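Local coordinates for protein tail component (Lactobacillus phage J-1, PDB 5LY8) that probably binds carbohydrate at the surface of the host Lactobacillus casei, this chain being the second carbohydrate-binding module of the phage's distal tail protein, at residues Phe96-Val102 and Gly166-Ile172; Trp209-Phe213 and Trp226-Tyr230. All coordinates share one frame; numbering follows the deposited sequence.

Interaction 1 of 2, residues Phe96-Val102 and Gly166-Ile172; sequences FVNRVNV and GNYNAVI
From Phe96-Ile172 to Val102-Gly166, strands 96-102 and 166-172 pair antiparallel through eight backbone hydrogen bonds, their short axes 158° apart; Val100 N to Tyr168 O, 2.9 Å, is nearly linear. On the face turned to the core, Ile172 CD1 sits at the edge of the Phe96 ring, 4.0 Å from Phe96 CD2. With CG anti to its own carbonyl carbon (chi1 -76°), Asn98 brings ND2 over one face of that ring, toward the rim, while its OD1 bonds Ser229 OG and Trp226 NE1. ND2 also donates to a water that in turn donates to Phe96 O and to Ala170 O. Further along, Val102 CG1 meets Tyr168 CD1 at 4.0 Å. On the other face Val97 and Val171 lie side by side, CG2 to CG1 4.1 Å. Next to them Asn169 ND2 rests 3.3 Å from Arg99 CB, the amide plane almost perpendicular to the guanidinium. Arg99 stretches out so that NE and NH2 each donate to a water, both waters lying beside Asn167 OD1, while Asn167 ND2 bonds Asp187. The chemistry thus divides by face: one is mainly apolar, with a single water gathering Phe96 O, Ala170 O and the Asn98 amide; the other becomes polar and hydrated toward Arg99.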
loop_
_atom_site.group_PDB
_atom_site.type_symbol
_atom_site.label_atom_id
_atom_site.label_comp_id
_atom_site.label_asym_id
_atom_site.label_seq_id
_atom_site.Cartn_x
_atom_site.Cartn_y
_atom_site.Cartn_z
ATOM N N PHE A 96 4.396 6.368 -6.141
ATOM C CA PHE A 96 3.314 5.373 -6.177
ATOM C C PHE A 96 2.224 5.901 -5.278
ATOM O O PHE A 96 2.458 6.016 -4.071
ATOM C CB PHE A 96 3.899 4.065 -5.662
ATOM C CG PHE A 96 2.986 2.886 -5.494
ATOM C CD1 PHE A 96 2.105 2.499 -6.508
ATOM C CD2 PHE A 96 3.080 2.081 -4.377
ATOM C CE1 PHE A 96 1.324 1.347 -6.384
ATOM C CE2 PHE A 96 2.289 0.938 -4.246
ATOM C CZ PHE A 96 1.431 0.557 -5.260
ATOM N N VAL A 97 1.081 6.276 -5.859
ATOM C CA VAL A 97 0.054 7.037 -5.150
ATOM C C VAL A 97 -1.254 6.298 -5.160
ATOM O O VAL A 97 -1.750 5.942 -6.250
ATOM C CB VAL A 97 -0.108 8.430 -5.814
ATOM C CG1 VAL A 97 -1.132 9.290 -5.065
ATOM C CG2 VAL A 97 1.237 9.168 -5.892
ATOM N N ASN A 98 -1.848 6.120 -3.979
ATOM C CA ASN A 98 -3.103 5.402 -3.844
ATOM C C ASN A 98 -4.048 6.180 -2.971
ATOM O O ASN A 98 -3.733 6.443 -1.805
ATOM C CB ASN A 98 -2.834 4.041 -3.250
ATOM C CG ASN A 98 -2.248 3.114 -4.274
ATOM O OD1 ASN A 98 -2.967 2.614 -5.128
ATOM N ND2 ASN A 98 -0.930 2.921 -4.252
ATOM N N ARG A 99 -5.194 6.574 -3.530
ATOM C CA ARG A 99 -6.195 7.339 -2.782
ATOM C C ARG A 99 -7.161 6.389 -2.119
ATOM O O ARG A 99 -7.702 5.506 -2.789
ATOM C CB ARG A 99 -6.950 8.274 -3.726
ATOM C CG ARG A 99 -7.949 9.136 -2.974
ATOM C CD ARG A 99 -8.469 10.264 -3.829
ATOM N NE ARG A 99 -9.570 10.924 -3.127
ATOM C CZ ARG A 99 -9.906 12.201 -3.279
ATOM N NH1 ARG A 99 -9.228 12.979 -4.118
ATOM N NH2 ARG A 99 -10.913 12.715 -2.577
ATOM N N VAL A 100 -7.410 6.584 -0.819
ATOM C CA VAL A 100 -8.332 5.738 -0.065
ATOM C C VAL A 100 -9.273 6.619 0.750
ATOM O O VAL A 100 -9.001 7.799 1.009
ATOM C CB VAL A 100 -7.581 4.762 0.898
ATOM C CG1 VAL A 100 -6.746 3.744 0.119
ATOM C CG2 VAL A 100 -6.706 5.519 1.908
ATOM N N ASN A 101 -10.373 6.021 1.183
ATOM C CA ASN A 101 -11.229 6.610 2.182
ATOM C C ASN A 101 -11.292 5.535 3.266
ATOM O O ASN A 101 -11.592 4.372 2.980
ATOM C CB ASN A 101 -12.599 6.942 1.626
ATOM C CG ASN A 101 -13.497 7.614 2.647
ATOM O OD1 ASN A 101 -13.755 8.833 2.586
ATOM N ND2 ASN A 101 -14.010 6.876 3.564
ATOM N N VAL A 102 -10.950 5.919 4.487
ATOM C CA VAL A 102 -10.862 4.904 5.506
ATOM C C VAL A 102 -11.410 5.451 6.808
ATOM O O VAL A 102 -11.257 6.645 7.108
ATOM C CB VAL A 102 -9.389 4.325 5.541
ATOM C CG1 VAL A 102 -8.312 5.392 5.772
ATOM C CG2 VAL A 102 -9.251 3.134 6.491
ATOM N N GLY A 166 -11.740 9.483 6.876
ATOM C CA GLY A 166 -11.862 10.309 5.686
ATOM C C GLY A 166 -10.920 9.943 4.576
ATOM O O GLY A 166 -10.486 8.800 4.464
ATOM N N ASN A 167 -10.628 10.916 3.731
ATOM C CA ASN A 167 -9.873 10.739 2.508
ATOM C C ASN A 167 -8.383 10.964 2.668
ATOM O O ASN A 167 -7.950 11.986 3.207
ATOM C CB ASN A 167 -10.426 11.729 1.452
ATOM C CG ASN A 167 -11.892 11.476 1.137
ATOM O OD1 ASN A 167 -12.257 10.395 0.652
ATOM N ND2 ASN A 167 -12.758 12.471 1.430
ATOM N N TYR A 168 -7.576 9.998 2.184
ATOM C CA TYR A 168 -6.131 10.095 2.303
ATOM C C TYR A 168 -5.451 9.656 1.024
ATOM O O TYR A 168 -5.984 8.801 0.301
ATOM C CB TYR A 168 -5.635 9.137 3.429
ATOM C CG TYR A 168 -6.015 9.558 4.833
ATOM C CD1 TYR A 168 -7.241 9.199 5.386
ATOM C CD2 TYR A 168 -5.164 10.359 5.593
ATOM C CE1 TYR A 168 -7.622 9.647 6.649
ATOM C CE2 TYR A 168 -5.506 10.746 6.880
ATOM C CZ TYR A 168 -6.741 10.413 7.388
ATOM O OH TYR A 168 -7.097 10.837 8.644
ATOM N N ASN A 169 -4.267 10.229 0.748
ATOM C CA ASN A 169 -3.394 9.711 -0.298
ATOM C C ASN A 169 -2.257 8.976 0.393
ATOM O O ASN A 169 -1.509 9.583 1.164
ATOM C CB ASN A 169 -2.825 10.809 -1.197
ATOM C CG ASN A 169 -3.779 11.237 -2.278
ATOM O OD1 ASN A 169 -3.893 12.439 -2.601
ATOM N ND2 ASN A 169 -4.477 10.297 -2.868
ATOM N N ALA A 170 -2.140 7.671 0.159
ATOM C CA ALA A 170 -1.035 6.857 0.672
ATOM C C ALA A 170 0.017 6.838 -0.415
ATOM O O ALA A 170 -0.259 6.427 -1.551
ATOM C CB ALA A 170 -1.507 5.439 0.989
ATOM N N VAL A 171 1.226 7.334 -0.103
ATOM C CA VAL A 171 2.243 7.524 -1.119
ATOM C C VAL A 171 3.553 6.896 -0.723
ATOM O O VAL A 171 3.993 7.018 0.432
ATOM C CB VAL A 171 2.464 9.049 -1.342
ATOM C CG1 VAL A 171 3.445 9.302 -2.485
ATOM C CG2 VAL A 171 1.145 9.787 -1.580
ATOM N N ILE A 172 4.213 6.244 -1.692
ATOM C CA ILE A 172 5.598 5.828 -1.549
ATOM C C ILE A 172 6.382 6.557 -2.644
ATOM O O ILE A 172 6.005 6.488 -3.822
ATOM C CB ILE A 172 5.822 4.309 -1.684
ATOM C CG1 ILE A 172 4.882 3.525 -0.770
ATOM C CG2 ILE A 172 7.293 3.989 -1.366
ATOM C CD1 ILE A 172 5.072 2.037 -0.906
HETATM O O HOH W 1 0.932 4.057 -2.377
HETATM O O HOH W 2 -10.513 9.236 -1.027
HETATM O O HOH W 3 -13.199 11.089 -1.958
#

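Interaction 2 of 2, residues Trp209-Phe213 and Trp226-Tyr230; sequences WTAWF and WQDSY. With MG (magnesium ion), chain C.
In the core between the two sheets of this beta-sandwich, a fold consistent with its concanavalin-like family, Trp226 reaches across to Trp209, Ala211 and Phe213. The short strands run roughly antiparallel but their axes stay 10.4 Å apart, so they meet through side chains alone. A chi1 of 180° swings the Trp226 indole away from its own backbone N and out toward the facing sheet. Phe213 comes over one indole face with CZ, offset toward the rim, and its CE1 lies 3.6 Å from Trp226 CE3; the planes are inclined at 42°. The far end of the indole, CH2, touches the methyl CB of Ala211 at 3.7 Å and the benzo edge of Trp209 at CZ3, 3.9 Å away. That last approach is edge to edge, each atom near the plane of the other ring. Trp209 itself stacks on Tyr18. The indole nitrogen NE1 of Trp226 donates to Asn98 OD1, which Ser229 OG also bonds; this bond holds the indole's rotation. On the flank of the strand turned away from strand 94-103, Gln227 O binds a magnesium ion at 2.3 Å, with the backbone oxygens of Asp21 and Gly59 and three waters completing six ligands. One water donates to Asp228 OD1, 2.7 Å away. The strand thus turns its Trp226 side chain into the core while its backbone, at Gln227 O, supplies a ligand to a hydrated magnesium ion.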
loop_
_atom_site.group_PDB
_atom_site.type_symbol
_atom_site.label_atom_id
_atom_site.label_comp_id
_atom_site.label_asym_id
_atom_site.label_seq_id
_atom_site.Cartn_x
_atom_site.Cartn_y
_atom_site.Cartn_z
ATOM N N TRP A 209 3.766 -4.156 -8.353
ATOM C CA TRP A 209 3.050 -3.592 -7.213
ATOM C C TRP A 209 1.919 -4.506 -6.816
ATOM O O TRP A 209 1.372 -5.215 -7.672
ATOM C CB TRP A 209 2.516 -2.176 -7.535
ATOM C CG TRP A 209 1.479 -2.140 -8.625
ATOM C CD1 TRP A 209 1.704 -2.053 -9.967
ATOM C CD2 TRP A 209 0.055 -2.184 -8.460
ATOM N NE1 TRP A 209 0.512 -2.051 -10.650
ATOM C CE2 TRP A 209 -0.516 -2.138 -9.748
ATOM C CE3 TRP A 209 -0.804 -2.278 -7.348
ATOM C CZ2 TRP A 209 -1.901 -2.149 -9.961
ATOM C CZ3 TRP A 209 -2.172 -2.326 -7.563
ATOM C CH2 TRP A 209 -2.706 -2.208 -8.853
ATOM N N THR A 210 1.552 -4.455 -5.531
ATOM C CA THR A 210 0.391 -5.161 -5.003
ATOM C C THR A 210 -0.319 -4.260 -4.013
ATOM O O THR A 210 0.333 -3.639 -3.171
ATOM C CB THR A 210 0.791 -6.454 -4.255
ATOM O OG1 THR A 210 1.405 -7.374 -5.165
ATOM C CG2 THR A 210 -0.420 -7.159 -3.591
ATOM N N ALA A 211 -1.659 -4.231 -4.070
ATOM C CA ALA A 211 -2.510 -3.585 -3.068
ATOM C C ALA A 211 -3.349 -4.706 -2.412
ATOM O O ALA A 211 -3.950 -5.507 -3.153
ATOM C CB ALA A 211 -3.403 -2.550 -3.718
ATOM N N TRP A 212 -3.374 -4.783 -1.070
ATOM C CA TRP A 212 -4.048 -5.876 -0.373
ATOM C C TRP A 212 -4.888 -5.278 0.738
ATOM O O TRP A 212 -4.424 -4.411 1.476
ATOM C CB TRP A 212 -2.985 -6.858 0.158
ATOM C CG TRP A 212 -3.475 -8.033 0.947
ATOM C CD1 TRP A 212 -4.504 -8.886 0.626
ATOM C CD2 TRP A 212 -2.931 -8.503 2.182
ATOM N NE1 TRP A 212 -4.615 -9.878 1.581
ATOM C CE2 TRP A 212 -3.659 -9.659 2.553
ATOM C CE3 TRP A 212 -1.907 -8.043 3.028
ATOM C CZ2 TRP A 212 -3.358 -10.393 3.704
ATOM C CZ3 TRP A 212 -1.625 -8.765 4.180
ATOM C CH2 TRP A 212 -2.356 -9.908 4.524
ATOM N N PHE A 213 -6.134 -5.784 0.889
ATOM C CA PHE A 213 -7.102 -5.214 1.816
ATOM C C PHE A 213 -7.735 -6.277 2.724
ATOM O O PHE A 213 -8.922 -6.588 2.608
ATOM C CB PHE A 213 -8.193 -4.492 1.032
ATOM C CG PHE A 213 -7.705 -3.362 0.181
ATOM C CD1 PHE A 213 -7.247 -3.589 -1.120
ATOM C CD2 PHE A 213 -7.646 -2.079 0.686
ATOM C CE1 PHE A 213 -6.800 -2.534 -1.912
ATOM C CE2 PHE A 213 -7.169 -1.029 -0.101
ATOM C CZ PHE A 213 -6.740 -1.269 -1.388
ATOM N N TRP A 226 -11.056 2.353 -2.106
ATOM C CA TRP A 226 -9.840 2.689 -2.845
ATOM C C TRP A 226 -10.302 3.403 -4.097
ATOM O O TRP A 226 -11.038 2.837 -4.912
ATOM C CB TRP A 226 -9.150 1.368 -3.145
ATOM C CG TRP A 226 -7.859 1.410 -3.904
ATOM C CD1 TRP A 226 -6.927 2.415 -3.938
ATOM C CD2 TRP A 226 -7.310 0.321 -4.653
ATOM N NE1 TRP A 226 -5.828 2.008 -4.673
ATOM C CE2 TRP A 226 -6.050 0.731 -5.129
ATOM C CE3 TRP A 226 -7.782 -0.958 -5.001
ATOM C CZ2 TRP A 226 -5.260 -0.090 -5.942
ATOM C CZ3 TRP A 226 -6.993 -1.780 -5.781
ATOM C CH2 TRP A 226 -5.750 -1.346 -6.248
ATOM N N GLN A 227 -9.953 4.694 -4.212
ATOM C CA GLN A 227 -10.547 5.561 -5.231
ATOM C C GLN A 227 -9.674 5.833 -6.440
ATOM O O GLN A 227 -10.198 6.271 -7.467
ATOM C CB GLN A 227 -11.012 6.901 -4.612
ATOM C CG GLN A 227 -11.810 6.694 -3.313
ATOM C CD GLN A 227 -12.757 7.800 -2.911
ATOM O OE1 GLN A 227 -12.833 8.879 -3.553
ATOM N NE2 GLN A 227 -13.532 7.514 -1.851
ATOM N N ASP A 228 -8.365 5.578 -6.351
ATOM C CA ASP A 228 -7.465 5.890 -7.451
ATOM C C ASP A 228 -6.144 5.223 -7.164
ATOM O O ASP A 228 -5.747 5.081 -5.996
ATOM C CB ASP A 228 -7.264 7.427 -7.550
ATOM C CG ASP A 228 -6.697 7.885 -8.879
ATOM O OD1 ASP A 228 -7.460 7.925 -9.864
ATOM O OD2 ASP A 228 -5.461 8.105 -8.955
ATOM N N SER A 229 -5.437 4.827 -8.226
ATOM C CA SER A 229 -4.109 4.247 -8.087
ATOM C C SER A 229 -3.260 4.618 -9.287
ATOM O O SER A 229 -3.730 4.499 -10.423
ATOM C CB SER A 229 -4.209 2.721 -8.032
ATOM O OG SER A 229 -2.965 2.102 -7.723
ATOM N N TYR A 230 -1.986 4.971 -9.070
ATOM C CA TYR A 230 -1.083 5.160 -10.201
ATOM C C TYR A 230 0.331 5.012 -9.732
ATOM O O TYR A 230 0.657 5.220 -8.554
ATOM C CB TYR A 230 -1.288 6.482 -10.974
ATOM C CG TYR A 230 -1.071 7.746 -10.188
ATOM C CD1 TYR A 230 0.194 8.324 -10.090
ATOM C CD2 TYR A 230 -2.140 8.412 -9.608
ATOM C CE1 TYR A 230 0.385 9.534 -9.431
ATOM C CE2 TYR A 230 -1.958 9.612 -8.925
ATOM C CZ TYR A 230 -0.696 10.176 -8.851
ATOM O OH TYR A 230 -0.519 11.351 -8.142
HETATM MG MG MG C . -11.825 6.917 -9.005
HETATM O O HOH W 4 -10.113 8.486 -9.721
HETATM O O HOH W 5 -13.191 7.979 -10.795
HETATM O O HOH W 6 -12.857 8.837 -7.908
#

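Interaction 1 closes before interaction 2 opens along the chain, and their centres lie 9 Å apart, all within the one carbohydrate-binding module. Strand 94-103 is the shared element: in the six-stranded antiparallel sheet it pairs with 166-175 on one flank and 223-238 on the other. Interaction 1 is therefore a pairing within that sheet, whereas interaction 2 spans the sandwich to strand 208-216 of the second sheet. The two contacts join directly where Arg99 O accepts a probable hydrogen bond from Gln227 N, 2.8 Å away. Strand pairing and interlayer packing together thus tie the magnesium-binding strand into the body of the module.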